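Local coordinates for uncharacterized protein VP1736 (Vibrio parahaemolyticus, PDB 3LXQ) that is of unknown function but belongs to the sulfatase family of the alkaline phosphatase clan, with an alpha/beta fold built round a mixed central sheet, at residues V89-E94 with G283-K288; R135-V140 with L244-S249; A313-V318 with K402-E407. All blocks are in the same frame, centred on the assembly; numbering follows the deposited sequence.

Contact 1: residues V89-E94 with G283-K288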
ATOM      1  N   VAL A  89      -7.393 -10.505  -1.765  1.00 40.09           N
ATOM      2  CA  VAL A  89      -8.274  -9.345  -1.760  1.00 39.46           C
ATOM      3  C   VAL A  89      -7.560  -8.211  -1.032  1.00 36.91           C
ATOM      4  O   VAL A  89      -7.210  -8.340   0.152  1.00 36.01           O
ATOM      5  CB  VAL A  89      -9.651  -9.673  -1.120  1.00 41.21           C
ATOM      6  CG1 VAL A  89     -10.439  -8.419  -0.820  1.00 40.22           C
ATOM      7  CG2 VAL A  89     -10.458 -10.601  -2.033  1.00 43.90           C
ATOM      8  N   ILE A  90      -7.313  -7.126  -1.765  1.00 35.48           N
ATOM      9  CA  ILE A  90      -6.750  -5.915  -1.191  1.00 33.58           C
ATOM     10  C   ILE A  90      -7.855  -4.860  -1.021  1.00 34.16           C
ATOM     11  O   ILE A  90      -8.474  -4.442  -1.991  1.00 35.19           O
ATOM     12  CB  ILE A  90      -5.603  -5.344  -2.077  1.00 33.25           C
ATOM     13  CG1 ILE A  90      -4.431  -6.336  -2.147  1.00 32.04           C
ATOM     14  CG2 ILE A  90      -5.132  -3.973  -1.542  1.00 29.18           C
ATOM     15  CD1 ILE A  90      -3.339  -5.953  -3.182  1.00 32.21           C
ATOM     16  N   LEU A  91      -8.094  -4.437   0.217  1.00 33.86           N
ATOM     17  CA  LEU A  91      -9.150  -3.478   0.511  1.00 34.12           C
ATOM     18  C   LEU A  91      -8.453  -2.178   0.859  1.00 32.13           C
ATOM     19  O   LEU A  91      -8.149  -1.922   2.025  1.00 32.09           O
ATOM     20  CB  LEU A  91     -10.035  -3.956   1.669  1.00 35.08           C
ATOM     21  CG  LEU A  91     -10.666  -5.343   1.524  1.00 38.57           C
ATOM     22  CD1 LEU A  91     -11.357  -5.790   2.829  1.00 41.22           C
ATOM     23  CD2 LEU A  91     -11.639  -5.381   0.355  1.00 39.68           C
ATOM     24  N   LEU A  92      -8.189  -1.382  -0.173  1.00 31.21           N
ATOM     25  CA  LEU A  92      -7.427  -0.140  -0.047  1.00 29.62           C
ATOM     26  C   LEU A  92      -8.303   0.982   0.513  1.00 30.62           C
ATOM     27  O   LEU A  92      -9.403   1.257   0.011  1.00 31.92           O
ATOM     28  CB  LEU A  92      -6.764   0.239  -1.385  1.00 28.97           C
ATOM     29  CG  LEU A  92      -5.789   1.437  -1.431  1.00 27.36           C
ATOM     30  CD1 LEU A  92      -4.592   1.249  -0.544  1.00 25.41           C
ATOM     31  CD2 LEU A  92      -5.332   1.734  -2.858  1.00 26.98           C
ATOM     32  N   GLN A  93      -7.822   1.609   1.572  1.00 30.34           N
ATOM     33  CA  GLN A  93      -8.632   2.537   2.339  1.00 31.98           C
ATOM     34  C   GLN A  93      -8.202   3.960   2.049  1.00 32.06           C
ATOM     35  O   GLN A  93      -7.126   4.400   2.486  1.00 32.13           O
ATOM     36  CB  GLN A  93      -8.530   2.229   3.835  1.00 31.85           C
ATOM     37  CG  GLN A  93      -8.845   0.793   4.194  1.00 33.03           C
ATOM     38  CD  GLN A  93     -10.293   0.432   3.910  1.00 35.13           C
ATOM     39  OE1 GLN A  93     -11.198   1.189   4.245  1.00 37.56           O
ATOM     40  NE2 GLN A  93     -10.516  -0.716   3.273  1.00 34.53           N
ATOM     41  N   GLU A  94      -9.038   4.669   1.286  1.00 33.63           N
ATOM     42  CA  GLU A  94      -8.805   6.071   0.963  1.00 33.49           C
ATOM     43  C   GLU A  94      -8.568   6.920   2.204  1.00 33.94           C
ATOM     44  O   GLU A  94      -9.444   7.036   3.063  1.00 35.02           O
ATOM     45  CB  GLU A  94      -9.982   6.656   0.172  1.00 35.92           C
ATOM     46  CG  GLU A  94      -9.892   8.186  -0.061  1.00 37.07           C
ATOM     47  CD  GLU A  94      -8.645   8.568  -0.832  1.00 39.02           C
ATOM     48  OE1 GLU A  94      -7.875   9.436  -0.369  1.00 39.67           O
ATOM     49  OE2 GLU A  94      -8.423   7.971  -1.906  1.00 41.43           O
ATOM     50  N   GLY A 283     -17.043  -3.058   8.202  1.00 50.56           N
ATOM     51  CA  GLY A 283     -17.626  -4.032   9.138  1.00 51.78           C
ATOM     52  C   GLY A 283     -18.726  -4.847   8.488  1.00 52.57           C
ATOM     53  O   GLY A 283     -18.801  -6.065   8.687  1.00 53.24           O
ATOM     54  N   THR A 284     -19.568  -4.177   7.699  1.00 52.85           N
ATOM     55  CA  THR A 284     -20.612  -4.846   6.914  1.00 54.13           C
ATOM     56  C   THR A 284     -20.034  -5.776   5.847  1.00 53.10           C
ATOM     57  O   THR A 284     -20.638  -6.799   5.543  1.00 54.35           O
ATOM     58  CB  THR A 284     -21.630  -3.860   6.249  1.00 55.28           C
ATOM     59  OG1 THR A 284     -20.970  -3.059   5.264  1.00 54.69           O
ATOM     60  CG2 THR A 284     -22.298  -2.963   7.284  1.00 56.75           C
ATOM     61  N   PHE A 285     -18.874  -5.434   5.289  1.00 51.51           N
ATOM     62  CA  PHE A 285     -18.183  -6.347   4.371  1.00 50.67           C
ATOM     63  C   PHE A 285     -17.717  -7.607   5.088  1.00 51.06           C
ATOM     64  O   PHE A 285     -17.950  -8.714   4.595  1.00 52.35           O
ATOM     65  CB  PHE A 285     -16.976  -5.704   3.685  1.00 49.53           C
ATOM     66  CG  PHE A 285     -16.204  -6.666   2.819  1.00 47.66           C
ATOM     67  CD1 PHE A 285     -16.615  -6.932   1.520  1.00 47.40           C
ATOM     68  CD2 PHE A 285     -15.099  -7.347   3.321  1.00 46.80           C
ATOM     69  CE1 PHE A 285     -15.918  -7.833   0.722  1.00 47.03           C
ATOM     70  CE2 PHE A 285     -14.402  -8.265   2.534  1.00 45.76           C
ATOM     71  CZ  PHE A 285     -14.805  -8.506   1.237  1.00 45.85           C
ATOM     72  N   PHE A 286     -17.051  -7.440   6.231  1.00 50.45           N
ATOM     73  CA  PHE A 286     -16.502  -8.592   6.968  1.00 51.12           C
ATOM     74  C   PHE A 286     -17.562  -9.481   7.629  1.00 52.66           C
ATOM     75  O   PHE A 286     -17.339 -10.690   7.797  1.00 53.51           O
ATOM     76  CB  PHE A 286     -15.416  -8.173   7.971  1.00 50.57           C
ATOM     77  CG  PHE A 286     -14.041  -8.057   7.357  1.00 50.16           C
ATOM     78  CD1 PHE A 286     -13.319  -9.199   7.012  1.00 49.29           C
ATOM     79  CD2 PHE A 286     -13.474  -6.806   7.099  1.00 49.11           C
ATOM     80  CE1 PHE A 286     -12.058  -9.102   6.430  1.00 49.62           C
ATOM     81  CE2 PHE A 286     -12.203  -6.700   6.519  1.00 47.95           C
ATOM     82  CZ  PHE A 286     -11.500  -7.844   6.178  1.00 48.31           C
ATOM     83  N   ASP A 287     -18.705  -8.893   7.993  1.00 53.33           N
ATOM     84  CA  ASP A 287     -19.825  -9.667   8.538  1.00 55.12           C
ATOM     85  C   ASP A 287     -20.338 -10.642   7.488  1.00 55.47           C
ATOM     86  O   ASP A 287     -20.744 -11.770   7.797  1.00 56.59           O
ATOM     87  CB  ASP A 287     -20.971  -8.748   8.979  1.00 56.66           C
ATOM     88  CG  ASP A 287     -20.626  -7.916  10.207  1.00 57.76           C
ATOM     89  OD1 ASP A 287     -19.769  -8.336  11.025  1.00 55.87           O
ATOM     90  OD2 ASP A 287     -21.221  -6.822  10.341  1.00 60.01           O
ATOM     91  N   LYS A 288     -20.327 -10.177   6.246  1.00 54.30           N
ATOM     92  CA  LYS A 288     -20.721 -10.970   5.103  1.00 54.76           C
ATOM     93  C   LYS A 288     -19.601 -11.918   4.728  1.00 53.55           C
ATOM     94  O   LYS A 288     -19.841 -13.096   4.478  1.00 54.28           O
ATOM     95  CB  LYS A 288     -21.080 -10.057   3.923  1.00 55.20           C
ATOM     96  CG  LYS A 288     -22.188  -9.051   4.250  1.00 56.33           C
ATOM     97  CD  LYS A 288     -23.099  -8.765   3.064  1.00 59.66           C
ATOM     98  CE  LYS A 288     -22.406  -7.962   1.970  1.00 56.27           C
ATOM     99  NZ  LYS A 288     -23.200  -7.980   0.705  1.00 57.78           N
TER
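The backbone oxygen of Leu91, the strand residue that meets Phe285 and Phe286, receives a hydrogen bond from the carboxamide of Gln93, two residues on in the same strand. Gln93 NE2 lies 2.9 Å from Leu91 O, and the N-H points at the oxygen with an angle of 159°. The donor sits well above the carbonyl plane, 73° out of it, while the oxygen stays close to the plane of the amide. NE2 is also hydrogen-bonded to Tyr224 OH, so two partners fix the turn of this buried amide. Across the contact itself the interaction is wholly apolar. One methyl group of Leu91 carries it: Leu91 CD1 enters the notch between two aromatic rings, 3.9 Å from Phe285 CE2 and equally 3.9 Å from Phe286 CE2, and meets both rings obliquely. The two rings fit each other as well, for Phe285 CD2 lies 4.1 Å above the plane of the Phe286 ring, over its centre. Phe285 leaves the helix with CG anti to its backbone N (chi1 176°), which carries its ring out to the strand. Phe286 starts in another direction, but its ring swings back until CE2 and CZ reach the same methyl. The two segments bury about 120 Å² between them. Helix 271-289 thus packs on one face of the central sheet, where strand 87-93 runs parallel to both 241-246 and 298-304. Helix 220-234 lies alongside: its Phe231 touches both Val89 and Phe285, and its Asp228 forms a salt bridge with Lys288 NZ.

Contact 2: residues R135-V140 with L244-S249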
ATOM      1  N   ARG A 135       0.054   6.876  -5.485  1.00 25.60           N
ATOM      2  CA  ARG A 135       1.283   6.299  -4.902  1.00 24.49           C
ATOM      3  C   ARG A 135       0.962   5.116  -3.986  1.00 23.86           C
ATOM      4  O   ARG A 135       1.727   4.136  -3.929  1.00 23.61           O
ATOM      5  CB  ARG A 135       2.154   7.360  -4.213  1.00 24.63           C
ATOM      6  CG  ARG A 135       3.462   6.801  -3.631  1.00 24.27           C
ATOM      7  CD  ARG A 135       4.616   7.767  -3.813  1.00 23.78           C
ATOM      8  NE  ARG A 135       5.237   7.719  -5.152  1.00 23.14           N
ATOM      9  CZ  ARG A 135       5.886   8.755  -5.682  1.00 23.78           C
ATOM     10  NH1 ARG A 135       5.946   9.895  -5.009  1.00 23.31           N
ATOM     11  NH2 ARG A 135       6.472   8.677  -6.870  1.00 22.65           N
ATOM     12  N   GLY A 136      -0.176   5.175  -3.301  1.00 24.25           N
ATOM     13  CA  GLY A 136      -0.648   3.998  -2.543  1.00 23.81           C
ATOM     14  C   GLY A 136      -1.032   2.830  -3.430  1.00 24.77           C
ATOM     15  O   GLY A 136      -0.805   1.658  -3.075  1.00 24.98           O
ATOM     16  N   ILE A 137      -1.621   3.130  -4.584  1.00 25.14           N
ATOM     17  CA  ILE A 137      -1.897   2.095  -5.608  1.00 25.54           C
ATOM     18  C   ILE A 137      -0.577   1.553  -6.164  1.00 25.24           C
ATOM     19  O   ILE A 137      -0.408   0.337  -6.313  1.00 26.55           O
ATOM     20  CB  ILE A 137      -2.799   2.653  -6.743  1.00 26.66           C
ATOM     21  CG1 ILE A 137      -4.148   3.100  -6.164  1.00 26.20           C
ATOM     22  CG2 ILE A 137      -2.980   1.610  -7.870  1.00 28.60           C
ATOM     23  CD1 ILE A 137      -4.965   4.013  -7.074  1.00 31.00           C
ATOM     24  N   GLU A 138       0.352   2.451  -6.483  1.00 24.91           N
ATOM     25  CA  GLU A 138       1.717   2.069  -6.890  1.00 25.33           C
ATOM     26  C   GLU A 138       2.334   1.053  -5.927  1.00 24.91           C
ATOM     27  O   GLU A 138       2.793  -0.019  -6.343  1.00 25.38           O
ATOM     28  CB  GLU A 138       2.582   3.323  -6.948  1.00 25.42           C
ATOM     29  CG  GLU A 138       4.087   3.124  -7.033  1.00 25.47           C
ATOM     30  CD  GLU A 138       4.798   4.468  -7.161  1.00 25.56           C
ATOM     31  OE1 GLU A 138       4.811   5.214  -6.159  1.00 28.50           O
ATOM     32  OE2 GLU A 138       5.310   4.797  -8.263  1.00 26.02           O
ATOM     33  N   ALA A 139       2.306   1.390  -4.638  1.00 23.78           N
ATOM     34  CA  ALA A 139       2.939   0.576  -3.611  1.00 23.79           C
ATOM     35  C   ALA A 139       2.347  -0.807  -3.476  1.00 24.29           C
ATOM     36  O   ALA A 139       3.088  -1.755  -3.269  1.00 25.62           O
ATOM     37  CB  ALA A 139       2.895   1.274  -2.265  1.00 22.35           C
ATOM     38  N   VAL A 140       1.022  -0.938  -3.552  1.00 24.77           N
ATOM     39  CA  VAL A 140       0.419  -2.262  -3.296  1.00 26.12           C
ATOM     40  C   VAL A 140       0.215  -3.082  -4.553  1.00 27.54           C
ATOM     41  O   VAL A 140      -0.029  -4.290  -4.474  1.00 29.66           O
ATOM     42  CB  VAL A 140      -0.908  -2.171  -2.489  1.00 26.68           C
ATOM     43  CG1 VAL A 140      -0.659  -1.455  -1.167  1.00 26.15           C
ATOM     44  CG2 VAL A 140      -2.021  -1.466  -3.302  1.00 25.94           C
ATOM     45  N   LEU A 244      -8.341  -5.856  -6.267  1.00 40.71           N
ATOM     46  CA  LEU A 244      -8.065  -4.570  -5.623  1.00 38.76           C
ATOM     47  C   LEU A 244      -9.369  -3.781  -5.510  1.00 38.24           C
ATOM     48  O   LEU A 244      -9.987  -3.475  -6.513  1.00 39.08           O
ATOM     49  CB  LEU A 244      -7.000  -3.771  -6.405  1.00 37.98           C
ATOM     50  CG  LEU A 244      -6.763  -2.318  -5.961  1.00 36.84           C
ATOM     51  CD1 LEU A 244      -6.269  -2.237  -4.526  1.00 35.27           C
ATOM     52  CD2 LEU A 244      -5.816  -1.587  -6.889  1.00 35.50           C
ATOM     53  N   VAL A 245      -9.761  -3.461  -4.278  1.00 37.70           N
ATOM     54  CA  VAL A 245     -11.001  -2.760  -3.965  1.00 37.49           C
ATOM     55  C   VAL A 245     -10.616  -1.465  -3.273  1.00 36.38           C
ATOM     56  O   VAL A 245      -9.911  -1.493  -2.268  1.00 36.00           O
ATOM     57  CB  VAL A 245     -11.879  -3.571  -2.993  1.00 38.52           C
ATOM     58  CG1 VAL A 245     -13.144  -2.810  -2.665  1.00 37.52           C
ATOM     59  CG2 VAL A 245     -12.203  -4.983  -3.542  1.00 39.72           C
ATOM     60  N   PHE A 246     -11.083  -0.334  -3.798  1.00 36.10           N
ATOM     61  CA  PHE A 246     -10.607   0.977  -3.351  1.00 34.64           C
ATOM     62  C   PHE A 246     -11.769   1.853  -2.922  1.00 35.03           C
ATOM     63  O   PHE A 246     -12.649   2.142  -3.726  1.00 35.72           O
ATOM     64  CB  PHE A 246      -9.799   1.625  -4.485  1.00 34.58           C
ATOM     65  CG  PHE A 246      -9.073   2.906  -4.102  1.00 33.47           C
ATOM     66  CD1 PHE A 246      -8.679   3.158  -2.789  1.00 31.84           C
ATOM     67  CD2 PHE A 246      -8.757   3.844  -5.084  1.00 34.99           C
ATOM     68  CE1 PHE A 246      -7.991   4.338  -2.447  1.00 33.08           C
ATOM     69  CE2 PHE A 246      -8.062   5.035  -4.761  1.00 34.25           C
ATOM     70  CZ  PHE A 246      -7.679   5.272  -3.439  1.00 33.86           C
ATOM     71  N   THR A 247     -11.770   2.270  -1.658  1.00 35.11           N
ATOM     72  CA  THR A 247     -12.848   3.120  -1.121  1.00 36.01           C
ATOM     73  C   THR A 247     -12.823   4.529  -1.719  1.00 36.73           C
ATOM     74  O   THR A 247     -11.785   4.966  -2.222  1.00 36.24           O
ATOM     75  CB  THR A 247     -12.847   3.203   0.445  1.00 35.64           C
ATOM     76  OG1 THR A 247     -11.674   3.885   0.922  1.00 34.86           O
ATOM     77  CG2 THR A 247     -12.948   1.807   1.067  1.00 34.25           C
ATOM     78  N   SER A 248     -13.974   5.211  -1.635  1.00 38.24           N
ATOM     79  CA  SER A 248     -14.214   6.542  -2.227  1.00 39.51           C
ATOM     80  C   SER A 248     -14.995   7.505  -1.333  1.00 39.70           C
ATOM     81  O   SER A 248     -14.947   8.726  -1.549  1.00 39.69           O
ATOM     82  CB  SER A 248     -15.018   6.407  -3.524  1.00 40.88           C
ATOM     83  OG  SER A 248     -14.194   5.947  -4.578  1.00 43.41           O
ATOM     84  N   SER A 249     -15.733   6.987  -0.352  1.00 39.40           N
ATOM     85  CA  SER A 249     -16.588   7.876   0.463  1.00 40.09           C
ATOM     86  C   SER A 249     -15.821   8.987   1.157  1.00 39.73           C
ATOM     87  O   SER A 249     -16.299  10.116   1.229  1.00 39.92           O
ATOM     88  CB  SER A 249     -17.414   7.108   1.505  1.00 40.48           C
ATOM     89  OG  SER A 249     -18.465   6.407   0.886  1.00 39.76           O
TER
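Ile137 and Phe246 form the tighter half of this buried contact between a short helix and a strand of the central sheet. Ile137 CD1, the end of the longer branch, stops 4.0 Å from Phe246 CE2, and the two side chains run at about a right angle to one another. Phe246 extends with CG anti to the backbone N (chi1 -172°), so that its ring projects from the sheet to meet the isoleucine. The other half is looser. Ile137 CG2, the short branch, faces Leu244 CD2 at 4.4 Å, and three residues on, Val140 CG2 comes only to 4.5 Å from Leu244 CD1. No hydrogen bond crosses the interface; the 149 Å² it buries rests on apolar side chains alone. The polar work is done elsewhere on the helix, where, well clear of the strand, Arg135 and Glu138 form a salt bridge. Arg135 NE is 2.7 Å from Glu138 OE1, which lies in the guanidinium plane and accepts through its syn lone pair. Both ends of this pair have further partners, Ser149 O at Arg135 NH2 and Val152 N at Glu138 OE2. The axis of helix 135-140 passes 11.4 Å from that of strand 244-246 and runs nearly antiparallel to it, at 161°. Leu92 of the next strand, 87-93, extends the same apolar layer by touching both Ile137 and Phe246, and Phe178 of strand 175-180 packs on Leu244 and Phe246, while Val245 faces helix 220-234 across the sheet.

Contact 3: residues A313-V318 with K402-E407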
ATOM      1  N   ALA A 313       4.092  21.244   5.627  1.00 50.41           N
ATOM      2  CA  ALA A 313       4.863  20.605   6.683  1.00 49.69           C
ATOM      3  C   ALA A 313       6.346  20.754   6.362  1.00 50.10           C
ATOM      4  O   ALA A 313       6.736  20.903   5.193  1.00 49.74           O
ATOM      5  CB  ALA A 313       4.488  19.128   6.805  1.00 46.88           C
ATOM      6  N   ASN A 314       7.172  20.743   7.401  1.00 51.06           N
ATOM      7  CA  ASN A 314       8.602  20.805   7.183  1.00 51.68           C
ATOM      8  C   ASN A 314       9.222  19.424   7.115  1.00 49.15           C
ATOM      9  O   ASN A 314       8.798  18.500   7.829  1.00 47.63           O
ATOM     10  CB  ASN A 314       9.298  21.665   8.230  1.00 55.01           C
ATOM     11  CG  ASN A 314      10.350  22.574   7.615  1.00 58.52           C
ATOM     12  OD1 ASN A 314      11.143  23.199   8.325  1.00 62.12           O
ATOM     13  ND2 ASN A 314      10.360  22.659   6.282  1.00 58.45           N
ATOM     14  N   LEU A 315      10.219  19.308   6.233  1.00 48.97           N
ATOM     15  CA  LEU A 315      10.980  18.081   5.988  1.00 46.72           C
ATOM     16  C   LEU A 315      10.056  16.895   5.677  1.00 43.52           C
ATOM     17  O   LEU A 315       9.296  16.955   4.702  1.00 42.17           O
ATOM     18  CB  LEU A 315      11.976  17.809   7.132  1.00 48.24           C
ATOM     19  CG  LEU A 315      13.130  18.828   7.240  1.00 50.92           C
ATOM     20  CD1 LEU A 315      13.868  18.693   8.566  1.00 52.55           C
ATOM     21  CD2 LEU A 315      14.092  18.740   6.050  1.00 50.55           C
ATOM     22  N   VAL A 316      10.119  15.829   6.475  1.00 42.02           N
ATOM     23  CA  VAL A 316       9.173  14.722   6.315  1.00 39.07           C
ATOM     24  C   VAL A 316       8.369  14.474   7.595  1.00 39.15           C
ATOM     25  O   VAL A 316       8.919  14.021   8.597  1.00 39.91           O
ATOM     26  CB  VAL A 316       9.851  13.426   5.813  1.00 37.98           C
ATOM     27  CG1 VAL A 316       8.817  12.298   5.672  1.00 34.78           C
ATOM     28  CG2 VAL A 316      10.524  13.670   4.476  1.00 39.12           C
ATOM     29  N   PRO A 317       7.058  14.780   7.560  1.00 38.91           N
ATOM     30  CA  PRO A 317       6.184  14.582   8.723  1.00 39.61           C
ATOM     31  C   PRO A 317       5.787  13.109   8.910  1.00 37.60           C
ATOM     32  O   PRO A 317       4.717  12.679   8.489  1.00 36.45           O
ATOM     33  CB  PRO A 317       4.974  15.464   8.408  1.00 39.96           C
ATOM     34  CG  PRO A 317       4.917  15.492   6.904  1.00 38.79           C
ATOM     35  CD  PRO A 317       6.351  15.418   6.431  1.00 38.64           C
ATOM     36  N   VAL A 318       6.669  12.365   9.567  1.00 38.35           N
ATOM     37  CA  VAL A 318       6.583  10.904   9.713  1.00 36.37           C
ATOM     38  C   VAL A 318       5.206  10.390  10.129  1.00 35.95           C
ATOM     39  O   VAL A 318       4.684   9.436   9.523  1.00 34.28           O
ATOM     40  CB  VAL A 318       7.678  10.394  10.703  1.00 38.16           C
ATOM     41  CG1 VAL A 318       7.549   8.898  10.985  1.00 36.10           C
ATOM     42  CG2 VAL A 318       9.077  10.725  10.172  1.00 38.62           C
ATOM     43  N   LYS A 402      20.382  19.114   0.302  1.00 85.59           N
ATOM     44  CA  LYS A 402      20.399  19.305   1.750  1.00 86.58           C
ATOM     45  C   LYS A 402      20.060  17.993   2.452  1.00 83.94           C
ATOM     46  O   LYS A 402      19.166  17.252   2.022  1.00 81.07           O
ATOM     47  CB  LYS A 402      19.438  20.421   2.174  1.00 87.75           C
ATOM     48  N   VAL A 403      20.786  17.716   3.527  1.00 85.28           N
ATOM     49  CA  VAL A 403      20.670  16.456   4.243  1.00 83.33           C
ATOM     50  C   VAL A 403      20.450  16.731   5.728  1.00 85.13           C
ATOM     51  O   VAL A 403      21.259  17.399   6.367  1.00 88.47           O
ATOM     52  CB  VAL A 403      21.939  15.581   4.046  1.00 83.62           C
ATOM     53  CG1 VAL A 403      21.905  14.339   4.941  1.00 82.15           C
ATOM     54  CG2 VAL A 403      22.113  15.194   2.572  1.00 82.17           C
ATOM     55  N   SER A 404      19.342  16.223   6.265  1.00 83.38           N
ATOM     56  CA  SER A 404      19.051  16.330   7.695  1.00 85.34           C
ATOM     57  C   SER A 404      19.117  14.957   8.339  1.00 83.84           C
ATOM     58  O   SER A 404      18.653  13.971   7.766  1.00 80.55           O
ATOM     59  CB  SER A 404      17.673  16.948   7.937  1.00 85.62           C
ATOM     60  OG  SER A 404      17.710  18.357   7.814  1.00 88.30           O
ATOM     61  N   THR A 405      19.696  14.902   9.532  1.00 86.56           N
ATOM     62  CA  THR A 405      19.871  13.642  10.241  1.00 85.78           C
ATOM     63  C   THR A 405      19.268  13.744  11.640  1.00 88.25           C
ATOM     64  O   THR A 405      19.576  14.678  12.392  1.00 92.17           O
ATOM     65  CB  THR A 405      21.361  13.234  10.297  1.00 87.24           C
ATOM     66  OG1 THR A 405      22.132  14.284  10.903  1.00 91.69           O
ATOM     67  CG2 THR A 405      21.897  12.961   8.897  1.00 85.04           C
HETATM   68  N   MSE A 406      18.400  12.790  11.978  1.00 86.36           N
HETATM   69  CA  MSE A 406      17.609  12.863  13.210  1.00 88.87           C
HETATM   70  C   MSE A 406      17.411  11.523  13.916  1.00 88.08           C
HETATM   71  O   MSE A 406      17.589  10.458  13.325  1.00 84.73           O
HETATM   72  CB  MSE A 406      16.235  13.484  12.926  1.00 88.51           C
HETATM   73  CG  MSE A 406      16.258  14.979  12.622  1.00 90.67           C
HETATM   74 SE   MSE A 406      14.745  15.592  11.533  1.00 88.76          SE
HETATM   75  CE  MSE A 406      14.968  14.436   9.980  1.00 83.08           C
ATOM     76  N   GLU A 407      17.060  11.602  15.197  1.00 91.60           N
ATOM     77  CA  GLU A 407      16.596  10.456  15.967  1.00 91.54           C
ATOM     78  C   GLU A 407      15.094  10.629  16.131  1.00 91.86           C
ATOM     79  O   GLU A 407      14.627  11.706  16.506  1.00 95.02           O
ATOM     80  CB  GLU A 407      17.278  10.400  17.338  1.00 96.16           C
TER
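A five-stranded antiparallel sheet near the C-terminus, 377-417, receives here a loop that belongs to the central alpha/beta fold. The loop joins strands 298-304 and 322-328, and its Leu315 reaches over to strand 402-409, the fourth in order across the small sheet. Both methyl groups of Leu315 close on one hydroxyl: Ser404 OG lies 3.9 Å from Leu315 CD1 and 4.0 Å from Leu315 CD2, a van der Waals contact without a hydrogen bond. Two residues along the strand and on the same face, the selenium of Met406, modelled as selenomethionine, meets the first of these methyls, with Leu315 CD1 and Met406 SE 4.4 Å apart. Leu315 has a positive phi of 53°, and the sharp bend of the chain there presents its side chain to the sheet; an inverse gamma turn centred on Pro317 bends the loop again. The contact is small, 96 Å², and lies near the surface, its three residues being partly exposed. Strand 394-398, paired with 402-409, broadens it through Val396, which touches Leu315, Val316 and Met406. The one apolar residue of the loop that meets strand 402-407 is also held by its backbone, since Leu315 O accepts a hydrogen bond from Asn385 ND2.

Contacts 1 and 2 lie on opposite faces of one sheet, their centres 12 Å apart. Strands 87-93 and 241-246 are parallel neighbours and join them directly: Leu92 N is 2.7 Å from Val245 O, and Glu94 N is 2.8 Å from Thr247 OG1, both probable hydrogen bonds. In sequence, contact 2 is nested within the loop that contact 1 closes. Segments 89-94 and 244-249 run past the C-terminal ends of these parallel strands, the side on which members of this clan generally carry the active site. Contact 3 follows later in the chain, with its centre 34 Å from that of contact 1 and 26 Å from that of contact 2, and touches neither; it joins the small antiparallel sheet to the main body.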